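PDB 6FIG: receptor-like protein kinase ANXUR1 from Arabidopsis thaliana, which probably senses extracellular signals in plant reproduction through a malectin-like ectodomain and, as a serine/threonine kinase, relays them by phosphorylation. Local coordinates for residues Ser187-Asn192 with Phe272-Asn277; Leu268-Gln273 with Ile345-Thr350; Tyr302-Thr307 with Tyr332-Asp337. One frame throughout, in Å; residues are numbered along the deposited sequence. Where two conformers were deposited one is given.

Interaction 1. Residues Ser187-Asn192 with Phe272-Asn277; sequences SMFRLN and FQIDKN. With CA (calcium ion), chain H; NAG (2-acetamido-2-deoxy-beta-D-glucopyranose), chain E.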
loop_
_atom_site.group_PDB
_atom_site.type_symbol
_atom_site.label_atom_id
_atom_site.label_comp_id
_atom_site.label_asym_id
_atom_site.label_seq_id
_atom_site.Cartn_x
_atom_site.Cartn_y
_atom_site.Cartn_z
ATOM N N SER A 187 -5.690 7.780 19.230
ATOM C CA SER A 187 -5.398 8.982 18.450
ATOM C C SER A 187 -6.503 9.976 18.640
ATOM O O SER A 187 -7.637 9.718 18.278
ATOM C CB SER A 187 -5.271 8.640 16.966
ATOM O OG SER A 187 -4.261 7.680 16.787
ATOM N N MET A 188 -6.203 11.113 19.269
ATOM C CA MET A 188 -7.235 12.093 19.547
ATOM C C MET A 188 -7.329 13.130 18.444
ATOM O O MET A 188 -8.413 13.514 18.053
ATOM C CB MET A 188 -6.987 12.783 20.898
ATOM C CG MET A 188 -6.769 11.835 22.058
ATOM S SD MET A 188 -8.210 10.782 22.408
ATOM C CE MET A 188 -9.402 11.951 23.021
ATOM N N PHE A 189 -6.172 13.649 18.025
ATOM C CA PHE A 189 -6.078 14.679 16.983
ATOM C C PHE A 189 -4.803 14.456 16.207
ATOM O O PHE A 189 -3.787 13.995 16.761
ATOM C CB PHE A 189 -6.046 16.094 17.588
ATOM C CG PHE A 189 -7.271 16.420 18.371
ATOM C CD1 PHE A 189 -8.416 16.854 17.734
ATOM C CD2 PHE A 189 -7.303 16.200 19.747
ATOM C CE1 PHE A 189 -9.558 17.081 18.434
ATOM C CE2 PHE A 189 -8.443 16.436 20.469
ATOM C CZ PHE A 189 -9.579 16.879 19.821
ATOM N N ARG A 190 -4.876 14.774 14.923
ATOM C CA ARG A 190 -3.744 14.628 14.027
ATOM C C ARG A 190 -3.824 15.723 13.005
ATOM O O ARG A 190 -4.755 15.744 12.186
ATOM C CB ARG A 190 -3.764 13.275 13.310
ATOM C CG ARG A 190 -2.623 13.101 12.336
ATOM C CD ARG A 190 -2.500 11.685 11.825
ATOM N NE ARG A 190 -2.060 10.729 12.833
ATOM C CZ ARG A 190 -2.779 9.718 13.338
ATOM N NH1 ARG A 190 -4.057 9.563 13.029
ATOM N NH2 ARG A 190 -2.194 8.880 14.171
ATOM N N LEU A 191 -2.874 16.667 13.073
ATOM C CA LEU A 191 -2.962 17.907 12.325
ATOM C C LEU A 191 -1.758 18.188 11.453
ATOM O O LEU A 191 -0.612 18.000 11.878
ATOM C CB LEU A 191 -3.126 19.113 13.267
ATOM C CG LEU A 191 -4.237 19.034 14.301
ATOM C CD1 LEU A 191 -4.222 20.285 15.154
ATOM C CD2 LEU A 191 -5.607 18.825 13.665
ATOM N N ASN A 192 -2.035 18.630 10.233
ATOM C CA ASN A 192 -1.035 19.284 9.402
ATOM C C ASN A 192 -1.104 20.769 9.725
ATOM O O ASN A 192 -1.995 21.473 9.254
ATOM C CB ASN A 192 -1.328 19.061 7.915
ATOM C CG ASN A 192 -0.271 19.644 7.015
ATOM O OD1 ASN A 192 0.789 20.055 7.507
ATOM N ND2 ASN A 192 -0.543 19.707 5.713
ATOM N N PHE A 272 -7.823 21.941 22.584
ATOM C CA PHE A 272 -8.395 20.638 22.248
ATOM C C PHE A 272 -9.272 20.129 23.381
ATOM O O PHE A 272 -8.878 20.214 24.550
ATOM C CB PHE A 272 -7.272 19.645 22.018
ATOM C CG PHE A 272 -6.360 20.054 20.925
ATOM C CD1 PHE A 272 -6.706 19.819 19.604
ATOM C CD2 PHE A 272 -5.191 20.765 21.215
ATOM C CE1 PHE A 272 -5.881 20.231 18.576
ATOM C CE2 PHE A 272 -4.363 21.193 20.190
ATOM C CZ PHE A 272 -4.713 20.926 18.867
ATOM N N GLN A 273 -10.455 19.619 23.019
ATOM C CA GLN A 273 -11.341 18.956 23.954
ATOM C C GLN A 273 -10.934 17.489 24.069
ATOM O O GLN A 273 -10.864 16.787 23.070
ATOM C CB GLN A 273 -12.791 19.072 23.470
ATOM C CG GLN A 273 -13.281 20.509 23.360
ATOM C CD GLN A 273 -13.309 21.240 24.693
ATOM O OE1 GLN A 273 -13.636 20.654 25.733
ATOM N NE2 GLN A 273 -12.989 22.532 24.668
ATOM N N ILE A 274 -10.641 17.052 25.288
ATOM C CA ILE A 274 -10.217 15.667 25.552
ATOM C C ILE A 274 -10.978 15.087 26.766
ATOM O O ILE A 274 -11.929 15.695 27.252
ATOM C CB ILE A 274 -8.679 15.581 25.687
ATOM C CG1 ILE A 274 -8.112 16.631 26.655
ATOM C CG2 ILE A 274 -8.000 15.743 24.316
ATOM C CD1 ILE A 274 -8.540 16.519 28.095
ATOM N N ASP A 275 -10.579 13.897 27.214
ATOM C CA ASP A 275 -11.200 13.240 28.369
ATOM C C ASP A 275 -10.305 13.376 29.594
ATOM O O ASP A 275 -9.114 13.136 29.531
ATOM C CB ASP A 275 -11.402 11.749 28.068
ATOM C CG ASP A 275 -12.304 11.502 26.856
ATOM O OD1 ASP A 275 -13.262 12.295 26.638
ATOM O OD2 ASP A 275 -12.081 10.476 26.153
ATOM N N LYS A 276 -10.889 13.730 30.726
ATOM C CA LYS A 276 -10.136 13.856 31.975
ATOM C C LYS A 276 -9.642 12.481 32.470
ATOM O O LYS A 276 -10.190 11.435 32.082
ATOM C CB LYS A 276 -11.010 14.523 33.038
ATOM C CG LYS A 276 -11.324 15.990 32.757
ATOM C CD LYS A 276 -12.198 16.658 33.825
ATOM C CE LYS A 276 -13.660 16.243 33.745
ATOM N NZ LYS A 276 -14.552 17.137 34.530
ATOM N N ASN A 277 -8.595 12.497 33.280
ATOM C CA ASN A 277 -8.073 11.321 34.004
ATOM C C ASN A 277 -7.243 10.392 33.127
ATOM O O ASN A 277 -7.192 9.179 33.369
ATOM C CB ASN A 277 -9.175 10.477 34.678
ATOM C CG ASN A 277 -9.924 11.203 35.751
ATOM O OD1 ASN A 277 -9.918 12.430 35.845
ATOM N ND2 ASN A 277 -10.574 10.419 36.599
HETATM CA CA CA H . 2.541 21.430 8.145
HETATM C C1 NAG E . -11.369 10.883 37.704
HETATM C C2 NAG E . -12.535 9.914 37.909
HETATM C C3 NAG E . -13.391 10.354 39.084
HETATM C C4 NAG E . -12.495 10.528 40.307
HETATM C C5 NAG E . -11.278 11.419 40.007
HETATM C C6 NAG E . -10.320 11.439 41.185
HETATM C C7 NAG E . -13.388 8.869 35.847
HETATM C C8 NAG E . -14.333 9.088 34.690
HETATM N N2 NAG E . -13.359 9.882 36.723
HETATM O O3 NAG E . -14.424 9.404 39.370
HETATM O O4 NAG E . -13.212 11.001 41.459
HETATM O O5 NAG E . -10.578 10.905 38.886
HETATM O O6 NAG E . -9.256 12.388 40.967
HETATM O O7 NAG E . -12.722 7.833 35.958
#

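Interaction 2. Residues Leu268-Gln273 with Ile345-Thr350; sequences LTWMFQ and ITLQMT. With NAG (2-acetamido-2-deoxy-beta-D-glucopyranose), chain D.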
loop_
_atom_site.group_PDB
_atom_site.type_symbol
_atom_site.label_atom_id
_atom_site.label_comp_id
_atom_site.label_asym_id
_atom_site.label_seq_id
_atom_site.Cartn_x
_atom_site.Cartn_y
_atom_site.Cartn_z
ATOM N N LEU A 268 0.763 32.015 20.142
ATOM C CA LEU A 268 -0.014 31.208 19.210
ATOM C C LEU A 268 -0.583 30.075 20.065
ATOM O O LEU A 268 0.163 29.400 20.767
ATOM C CB LEU A 268 0.898 30.712 18.117
ATOM C CG LEU A 268 0.401 30.146 16.805
ATOM C CD1 LEU A 268 -0.586 31.080 16.132
ATOM C CD2 LEU A 268 1.627 29.920 15.920
ATOM N N THR A 269 -1.907 29.912 20.050
ATOM C CA THR A 269 -2.586 29.032 20.997
ATOM C C THR A 269 -3.550 28.084 20.285
ATOM O O THR A 269 -4.422 28.538 19.546
ATOM C CB THR A 269 -3.377 29.862 22.018
ATOM O OG1 THR A 269 -2.483 30.742 22.725
ATOM C CG2 THR A 269 -4.120 28.974 23.044
ATOM N N TRP A 270 -3.368 26.792 20.537
ATOM C CA TRP A 270 -4.307 25.745 20.092
ATOM C C TRP A 270 -5.016 25.177 21.318
ATOM O O TRP A 270 -4.412 25.050 22.383
ATOM C CB TRP A 270 -3.581 24.609 19.383
ATOM C CG TRP A 270 -2.882 24.921 18.096
ATOM C CD1 TRP A 270 -3.360 24.722 16.833
ATOM C CD2 TRP A 270 -1.559 25.473 17.938
ATOM N NE1 TRP A 270 -2.418 25.100 15.896
ATOM C CE2 TRP A 270 -1.306 25.564 16.546
ATOM C CE3 TRP A 270 -0.566 25.889 18.834
ATOM C CZ2 TRP A 270 -0.109 26.040 16.037
ATOM C CZ3 TRP A 270 0.625 26.344 18.324
ATOM C CH2 TRP A 270 0.843 26.430 16.938
ATOM N N MET A 271 -6.291 24.827 21.173
ATOM C CA MET A 271 -7.042 24.203 22.259
ATOM C C MET A 271 -7.803 22.980 21.745
ATOM O O MET A 271 -8.378 23.016 20.659
ATOM C CB MET A 271 -8.017 25.192 22.882
ATOM C CG MET A 271 -8.582 24.737 24.228
ATOM S SD MET A 271 -9.674 25.942 25.023
ATOM C CE MET A 271 -8.680 27.428 24.862
ATOM N N PHE A 272 -7.823 21.941 22.584
ATOM C CA PHE A 272 -8.395 20.638 22.248
ATOM C C PHE A 272 -9.272 20.129 23.381
ATOM O O PHE A 272 -8.878 20.214 24.550
ATOM C CB PHE A 272 -7.272 19.645 22.018
ATOM C CG PHE A 272 -6.360 20.054 20.925
ATOM C CD1 PHE A 272 -6.706 19.819 19.604
ATOM C CD2 PHE A 272 -5.191 20.765 21.215
ATOM C CE1 PHE A 272 -5.881 20.231 18.576
ATOM C CE2 PHE A 272 -4.363 21.193 20.190
ATOM C CZ PHE A 272 -4.713 20.926 18.867
ATOM N N GLN A 273 -10.455 19.619 23.019
ATOM C CA GLN A 273 -11.341 18.956 23.954
ATOM C C GLN A 273 -10.934 17.489 24.069
ATOM O O GLN A 273 -10.864 16.787 23.070
ATOM C CB GLN A 273 -12.791 19.072 23.470
ATOM C CG GLN A 273 -13.281 20.509 23.360
ATOM C CD GLN A 273 -13.309 21.240 24.693
ATOM O OE1 GLN A 273 -13.636 20.654 25.733
ATOM N NE2 GLN A 273 -12.989 22.532 24.668
ATOM N N ILE A 345 -6.788 20.477 26.557
ATOM C CA ILE A 345 -5.352 20.633 26.422
ATOM C C ILE A 345 -5.148 21.913 25.614
ATOM O O ILE A 345 -5.795 22.112 24.581
ATOM C CB ILE A 345 -4.699 19.435 25.728
ATOM C CG1 ILE A 345 -4.630 18.253 26.711
ATOM C CG2 ILE A 345 -3.290 19.775 25.205
ATOM C CD1 ILE A 345 -4.288 16.949 26.048
ATOM N N THR A 346 -4.278 22.790 26.122
ATOM C CA THR A 346 -3.871 23.976 25.377
ATOM C C THR A 346 -2.404 23.853 25.027
ATOM O O THR A 346 -1.591 23.389 25.834
ATOM C CB THR A 346 -4.086 25.283 26.159
ATOM O OG1 THR A 346 -3.362 25.251 27.398
ATOM C CG2 THR A 346 -5.565 25.510 26.417
ATOM N N LEU A 347 -2.060 24.238 23.805
ATOM C CA LEU A 347 -0.661 24.278 23.386
ATOM C C LEU A 347 -0.381 25.726 23.033
ATOM O O LEU A 347 -1.161 26.317 22.288
ATOM C CB LEU A 347 -0.436 23.385 22.190
ATOM C CG LEU A 347 0.939 23.470 21.545
ATOM C CD1 LEU A 347 2.018 22.973 22.482
ATOM C CD2 LEU A 347 0.960 22.672 20.255
ATOM N N GLN A 348 0.691 26.307 23.581
ATOM C CA GLN A 348 0.991 27.727 23.308
ATOM C C GLN A 348 2.444 27.887 22.964
ATOM O O GLN A 348 3.273 27.196 23.520
ATOM C CB GLN A 348 0.655 28.598 24.500
ATOM C CG GLN A 348 -0.822 28.601 24.830
ATOM C CD GLN A 348 -1.110 29.359 26.082
ATOM O OE1 GLN A 348 -0.697 28.950 27.173
ATOM N NE2 GLN A 348 -1.788 30.502 25.947
ATOM N N MET A 349 2.736 28.765 22.012
ATOM C CA MET A 349 4.120 29.146 21.750
ATOM C C MET A 349 4.266 30.647 21.534
ATOM O O MET A 349 3.355 31.320 21.067
ATOM C CB MET A 349 4.754 28.330 20.618
ATOM C CG MET A 349 4.036 28.311 19.294
ATOM S SD MET A 349 4.870 27.191 18.129
ATOM C CE MET A 349 4.885 25.648 18.959
ATOM N N THR A 350 5.448 31.147 21.896
ATOM C CA THR A 350 5.738 32.578 21.856
ATOM C C THR A 350 7.255 32.679 21.742
ATOM O O THR A 350 7.952 31.753 22.147
ATOM C CB THR A 350 5.188 33.300 23.118
ATOM O OG1 THR A 350 5.272 34.734 22.982
ATOM C CG2 THR A 350 5.935 32.884 24.381
HETATM C C1 NAG D . 1.863 32.729 26.852
HETATM C C2 NAG D . 1.941 34.008 27.659
HETATM C C3 NAG D . 2.493 33.745 29.056
HETATM C C4 NAG D . 1.825 32.553 29.720
HETATM C C5 NAG D . 1.915 31.348 28.794
HETATM C C6 NAG D . 1.358 30.043 29.354
HETATM C C7 NAG D . 2.397 36.008 26.295
HETATM C C8 NAG D . 3.478 36.774 25.574
HETATM N N2 NAG D . 2.820 34.900 26.910
HETATM O O3 NAG D . 2.288 34.908 29.858
HETATM O O4 NAG D . 2.513 32.238 30.934
HETATM O O5 NAG D . 1.213 31.708 27.612
HETATM O O6 NAG D . -0.068 30.098 29.463
HETATM O O7 NAG D . 1.229 36.388 26.310
#

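Interaction 3. Residues Tyr302-Thr307 with Tyr332-Asp337; sequences YINNRT and YAIYVD. With FUC (alpha-L-fucopyranose), chain B; NAG (2-acetamido-2-deoxy-beta-D-glucopyranose), chain D; NAG (2-acetamido-2-deoxy-beta-D-glucopyranose), chain C.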
loop_
_atom_site.group_PDB
_atom_site.type_symbol
_atom_site.label_atom_id
_atom_site.label_comp_id
_atom_site.label_asym_id
_atom_site.label_seq_id
_atom_site.Cartn_x
_atom_site.Cartn_y
_atom_site.Cartn_z
ATOM N N TYR A 302 4.454 26.010 25.792
ATOM C CA TYR A 302 3.715 25.721 27.020
ATOM C C TYR A 302 2.570 24.766 26.713
ATOM O O TYR A 302 1.960 24.835 25.647
ATOM C CB TYR A 302 3.166 27.006 27.628
ATOM C CG TYR A 302 4.194 28.095 27.760
ATOM C CD1 TYR A 302 5.121 28.077 28.791
ATOM C CD2 TYR A 302 4.221 29.164 26.863
ATOM C CE1 TYR A 302 6.056 29.096 28.925
ATOM C CE2 TYR A 302 5.148 30.183 26.986
ATOM C CZ TYR A 302 6.061 30.146 28.010
ATOM O OH TYR A 302 6.975 31.198 28.100
ATOM N N ILE A 303 2.315 23.846 27.647
ATOM C CA ILE A 303 1.228 22.875 27.508
ATOM C C ILE A 303 0.430 22.954 28.808
ATOM O O ILE A 303 0.989 22.753 29.884
ATOM C CB ILE A 303 1.754 21.436 27.249
ATOM C CG1 ILE A 303 2.426 21.363 25.876
ATOM C CG2 ILE A 303 0.605 20.426 27.315
ATOM C CD1 ILE A 303 3.188 20.086 25.560
ATOM N N ASN A 304 -0.856 23.285 28.715
ATOM C CA ASN A 304 -1.724 23.471 29.888
ATOM C C ASN A 304 -1.100 24.410 30.896
ATOM O O ASN A 304 -1.035 24.113 32.093
ATOM C CB ASN A 304 -2.114 22.119 30.526
ATOM C CG ASN A 304 -3.205 21.431 29.759
ATOM O OD1 ASN A 304 -3.391 21.720 28.596
ATOM N ND2 ASN A 304 -3.901 20.482 30.386
ATOM N N ASN A 305 -0.609 25.535 30.367
ATOM C CA ASN A 305 0.024 26.611 31.141
ATOM C C ASN A 305 1.327 26.227 31.842
ATOM O O ASN A 305 1.858 27.028 32.618
ATOM C CB ASN A 305 -0.970 27.229 32.141
ATOM C CG ASN A 305 -2.230 27.732 31.469
ATOM O OD1 ASN A 305 -2.194 28.211 30.324
ATOM N ND2 ASN A 305 -3.361 27.627 32.172
ATOM N N ARG A 306 1.870 25.048 31.539
ATOM C CA ARG A 306 3.104 24.581 32.134
ATOM C C ARG A 306 4.196 24.544 31.066
ATOM O O ARG A 306 3.916 24.515 29.868
ATOM C CB ARG A 306 2.892 23.212 32.730
ATOM C CG ARG A 306 1.887 23.244 33.874
ATOM C CD ARG A 306 1.401 21.855 34.167
ATOM N NE ARG A 306 2.428 21.079 34.845
ATOM C CZ ARG A 306 2.273 19.835 35.288
ATOM N NH1 ARG A 306 1.121 19.184 35.109
ATOM N NH2 ARG A 306 3.286 19.239 35.919
ATOM N N THR A 307 5.441 24.541 31.520
ATOM C CA THR A 307 6.601 24.696 30.637
ATOM C C THR A 307 6.956 23.386 29.955
ATOM O O THR A 307 7.226 22.381 30.622
ATOM C CB THR A 307 7.816 25.263 31.432
ATOM O OG1 THR A 307 7.536 26.604 31.831
ATOM C CG2 THR A 307 9.090 25.264 30.586
ATOM N N TYR A 332 5.833 15.226 24.295
ATOM C CA TYR A 332 5.624 15.731 25.660
ATOM C C TYR A 332 4.402 15.048 26.251
ATOM O O TYR A 332 3.443 14.792 25.528
ATOM C CB TYR A 332 5.358 17.234 25.616
ATOM C CG TYR A 332 6.463 18.035 24.969
ATOM C CD1 TYR A 332 7.562 18.445 25.707
ATOM C CD2 TYR A 332 6.406 18.365 23.623
ATOM C CE1 TYR A 332 8.587 19.182 25.113
ATOM C CE2 TYR A 332 7.418 19.106 23.026
ATOM C CZ TYR A 332 8.491 19.509 23.777
ATOM O OH TYR A 332 9.470 20.227 23.141
ATOM N N ALA A 333 4.438 14.775 27.540
ATOM C CA ALA A 333 3.332 14.112 28.232
ATOM C C ALA A 333 2.746 15.004 29.316
ATOM O O ALA A 333 3.475 15.714 30.027
ATOM C CB ALA A 333 3.786 12.788 28.827
ATOM N N ILE A 334 1.421 14.955 29.455
ATOM C CA ILE A 334 0.697 15.725 30.463
ATOM C C ILE A 334 -0.480 14.904 30.986
ATOM O O ILE A 334 -1.275 14.412 30.173
ATOM C CB ILE A 334 0.186 17.091 29.889
ATOM C CG1 ILE A 334 -0.510 17.937 30.968
ATOM C CG2 ILE A 334 -0.682 16.970 28.655
ATOM C CD1 ILE A 334 0.285 19.119 31.418
ATOM N N TYR A 335 -0.592 14.810 32.312
ATOM C CA TYR A 335 -1.774 14.246 32.945
ATOM C C TYR A 335 -2.825 15.329 33.054
ATOM O O TYR A 335 -2.540 16.424 33.564
ATOM C CB TYR A 335 -1.471 13.670 34.327
ATOM C CG TYR A 335 -2.687 13.025 34.967
ATOM C CD1 TYR A 335 -3.263 11.879 34.416
ATOM C CD2 TYR A 335 -3.278 13.562 36.104
ATOM C CE1 TYR A 335 -4.377 11.307 34.979
ATOM C CE2 TYR A 335 -4.393 12.980 36.679
ATOM C CZ TYR A 335 -4.938 11.842 36.108
ATOM O OH TYR A 335 -6.045 11.250 36.666
ATOM N N VAL A 336 -4.025 15.055 32.568
ATOM C CA VAL A 336 -5.144 15.969 32.702
ATOM C C VAL A 336 -6.026 15.507 33.832
ATOM O O VAL A 336 -6.707 14.497 33.712
ATOM C CB VAL A 336 -5.939 16.092 31.400
ATOM C CG1 VAL A 336 -7.166 16.995 31.608
ATOM C CG2 VAL A 336 -5.022 16.596 30.309
ATOM N N ASP A 337 -6.025 16.301 34.905
ATOM C CA ASP A 337 -6.582 15.929 36.208
ATOM C C ASP A 337 -8.064 16.232 36.234
ATOM O O ASP A 337 -8.551 17.113 35.511
ATOM C CB ASP A 337 -5.882 16.725 37.329
ATOM C CG ASP A 337 -6.179 16.181 38.720
ATOM O OD1 ASP A 337 -7.076 16.722 39.410
ATOM O OD2 ASP A 337 -5.517 15.219 39.141
HETATM C C1 FUC B . -8.346 12.345 42.085
HETATM C C2 FUC B . -7.262 13.405 41.889
HETATM C C3 FUC B . -7.858 14.805 42.012
HETATM C C4 FUC B . -8.592 14.972 43.336
HETATM C C5 FUC B . -9.620 13.854 43.473
HETATM C C6 FUC B . -10.373 13.873 44.793
HETATM O O2 FUC B . -6.688 13.209 40.610
HETATM O O3 FUC B . -6.816 15.781 41.836
HETATM O O4 FUC B . -7.700 14.903 44.454
HETATM O O5 FUC B . -8.941 12.600 43.350
HETATM C C1 NAG D . 1.863 32.729 26.852
HETATM C C2 NAG D . 1.941 34.008 27.659
HETATM C C3 NAG D . 2.493 33.745 29.056
HETATM C C4 NAG D . 1.825 32.553 29.720
HETATM C C5 NAG D . 1.915 31.348 28.794
HETATM C C6 NAG D . 1.358 30.043 29.354
HETATM C C7 NAG D . 2.397 36.008 26.295
HETATM C C8 NAG D . 3.478 36.774 25.574
HETATM N N2 NAG D . 2.820 34.900 26.910
HETATM O O3 NAG D . 2.288 34.908 29.858
HETATM O O4 NAG D . 2.513 32.238 30.934
HETATM O O5 NAG D . 1.213 31.708 27.612
HETATM O O6 NAG D . -0.068 30.098 29.463
HETATM O O7 NAG D . 1.229 36.388 26.310
HETATM C C1 NAG C . 1.575 32.116 32.005
HETATM C C2 NAG C . 2.221 31.464 33.212
HETATM C C3 NAG C . 1.132 31.251 34.257
HETATM C C4 NAG C . 0.419 32.567 34.595
HETATM C C5 NAG C . 0.010 33.349 33.335
HETATM C C6 NAG C . -0.387 34.786 33.664
HETATM C C7 NAG C . 4.169 30.062 32.637
HETATM C C8 NAG C . 4.630 28.666 32.327
HETATM N N2 NAG C . 2.861 30.195 32.886
HETATM O O3 NAG C . 1.721 30.691 35.434
HETATM O O4 NAG C . -0.741 32.276 35.396
HETATM O O5 NAG C . 1.077 33.398 32.375
HETATM O O6 NAG C . 0.760 35.646 33.596
HETATM O O7 NAG C . 4.956 30.996 32.649
HETATM O O HOH W 1 -3.168 19.303 32.962
HETATM O O HOH W 2 -0.733 17.225 35.461
#

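Interaction 1. Residues Ser187-Asn192 with Phe272-Asn277
Residues 188-191 and 272-275 run in nearly opposite directions, 166° apart, but their backbones stay well separated, with 8.3 Å between the CA atoms of Phe189 and Phe272, and no hydrogen bond joins them. Side chains fill the gap. The two phenylalanines slide past each other, both with CG beside the backbone N. Phe272 puts CD1 over the centre of one face of the Phe189 ring, 3.7 Å from Phe189 CG, while the planes meet obliquely at 48°. At its edge the Phe189 ring meets two further groups, the carbonyl oxygen of Gln273, 3.5 Å from Phe189 CZ, and the methyl Ile274 CG2. Leu191 comes tip to tip with Phe272: Leu191 CD1 is 3.8 Å from Phe272 CZ, at the edge of that ring. Met188 bends its CE methyl to Ile274 CG2, close to Asp275, whose OD2 is engaged in a salt bridge with Lys371. Met188 can join Phe189 on this side because the two form a classic beta bulge opposite Ile369. Beyond the apolar core, Asn192 OD1 binds calcium together with Val193, Ile249, Thr252 and Asn365, and Asn277 carries an N-linked glycan. Such face-to-face layering of two sheets is the build of the malectin-like beta-sandwich.

Interaction 2. Residues Leu268-Gln273 with Ile345-Thr350
Six backbone hydrogen bonds zip strand 268-273 to its antiparallel neighbour 345-350, grouped in the hydrogen-bonded pairs Leu268-Met349, Trp270-Leu347 and Phe272-Ile345. The straightest lies in the central pair, where Trp270 N meets Leu347 O at 2.9 Å with an N-H...O angle of 167°. Between these pairs, CA-H groups also lean on carbonyls, as where Thr346 CA lies 3.2 Å from Trp270 O.

The two faces differ sharply. On the buried one, Trp270 and Leu347 run alongside each other in the same direction, and Leu347 CD2 is 3.8 Å from Trp270 CE3. Met349 crosses the indole obliquely and presents its sulfur to the edge of the six-membered ring, a Met-aromatic contact with SD 5.4 Å from the centroid. The buried indole NE1 is satisfied by a hydrogen bond to Asp214. The partly exposed face is looser: Met271, bent at its last torsion, rests CG 3.8 Å from Thr346 CG2, and Gln348 NE2 gives only a weak hydrogen bond to Thr269 OG1 at 3.3 Å. The other end of that amide, OE1, faces the O6 hydroxyl of a glycan NAG 2.6 Å away. The chemistry thus implies a division of labour, with main-chain bonds and buried apolar groups holding the strands together while the Gln348 amide on the outer face meets sugar.

Interaction 3. Residues Tyr302-Thr307 with Tyr332-Asp337
Positive phi torsions at Asn304 (51°) and Asn305 (65°) turn the chain tightly between Ile303 and Arg306, while Ile334, with CG1 anti to its backbone N (chi1 -177°), extends CD1 towards that turn. The turn is of type I' and closes a two-residue beta hairpin, with Ile303 and Arg306 exchanging both backbone hydrogen bonds. Strand 327-336 packs against it through side chains, without a direct hydrogen bond between the segments.

The Ile303 side chain crosses that of Tyr332 nearly perpendicularly, bringing Ile303 CD1 to 3.6 Å from Tyr332 CB; its other branch, CG2, lies 3.9 Å from Ile334 CG2 as the two isoleucines pass in opposite directions. Ile334 CD1 then wedges between Asn304 CB and the end of the bent Arg306 chain, 3.8 Å from Arg306 NH1. Polar groups meet through water: Tyr335 O accepts from two waters, one bound by Asn304 ND2 and the other, weakly, by Arg306 NH1. Asn304 OD1 is held by the backbone N of Thr346, which fixes the amide.

Both ends meet sugar. The Tyr302 ring takes a NAG over one face, displaced from the ring centre, with its C5 3.7 Å from Tyr302 CD2. At the far end, the Asp337 carboxylate grips two neighbouring fucose hydroxyls, OD1 accepting from O3 at 2.6 Å and OD2 from O2 at 2.8 Å.

In the fold
Interactions 1 and 2 share Phe272, so one strand serves both as a layer facing 187-192 and as the hydrogen-bonded partner of 345-350; their centres lie about 12 Å apart. Interaction 3 is nested in the chain loop that interaction 2 closes, its centre about 10 Å from that of interaction 2, and the two join where Gln348 O lies 2.8 Å from Tyr302 N. Both touch the same NAG, in the glycan pocket that also includes Asn267. Interactions 1 and 3 meet near the glycan on Asn277: Asn277 N is 2.8 Å from Val336 O, and the fucose bound by Asp337 belongs to the sugar on Asn277. One of the calcium sites lies at the other end of interaction 1, at Asn192.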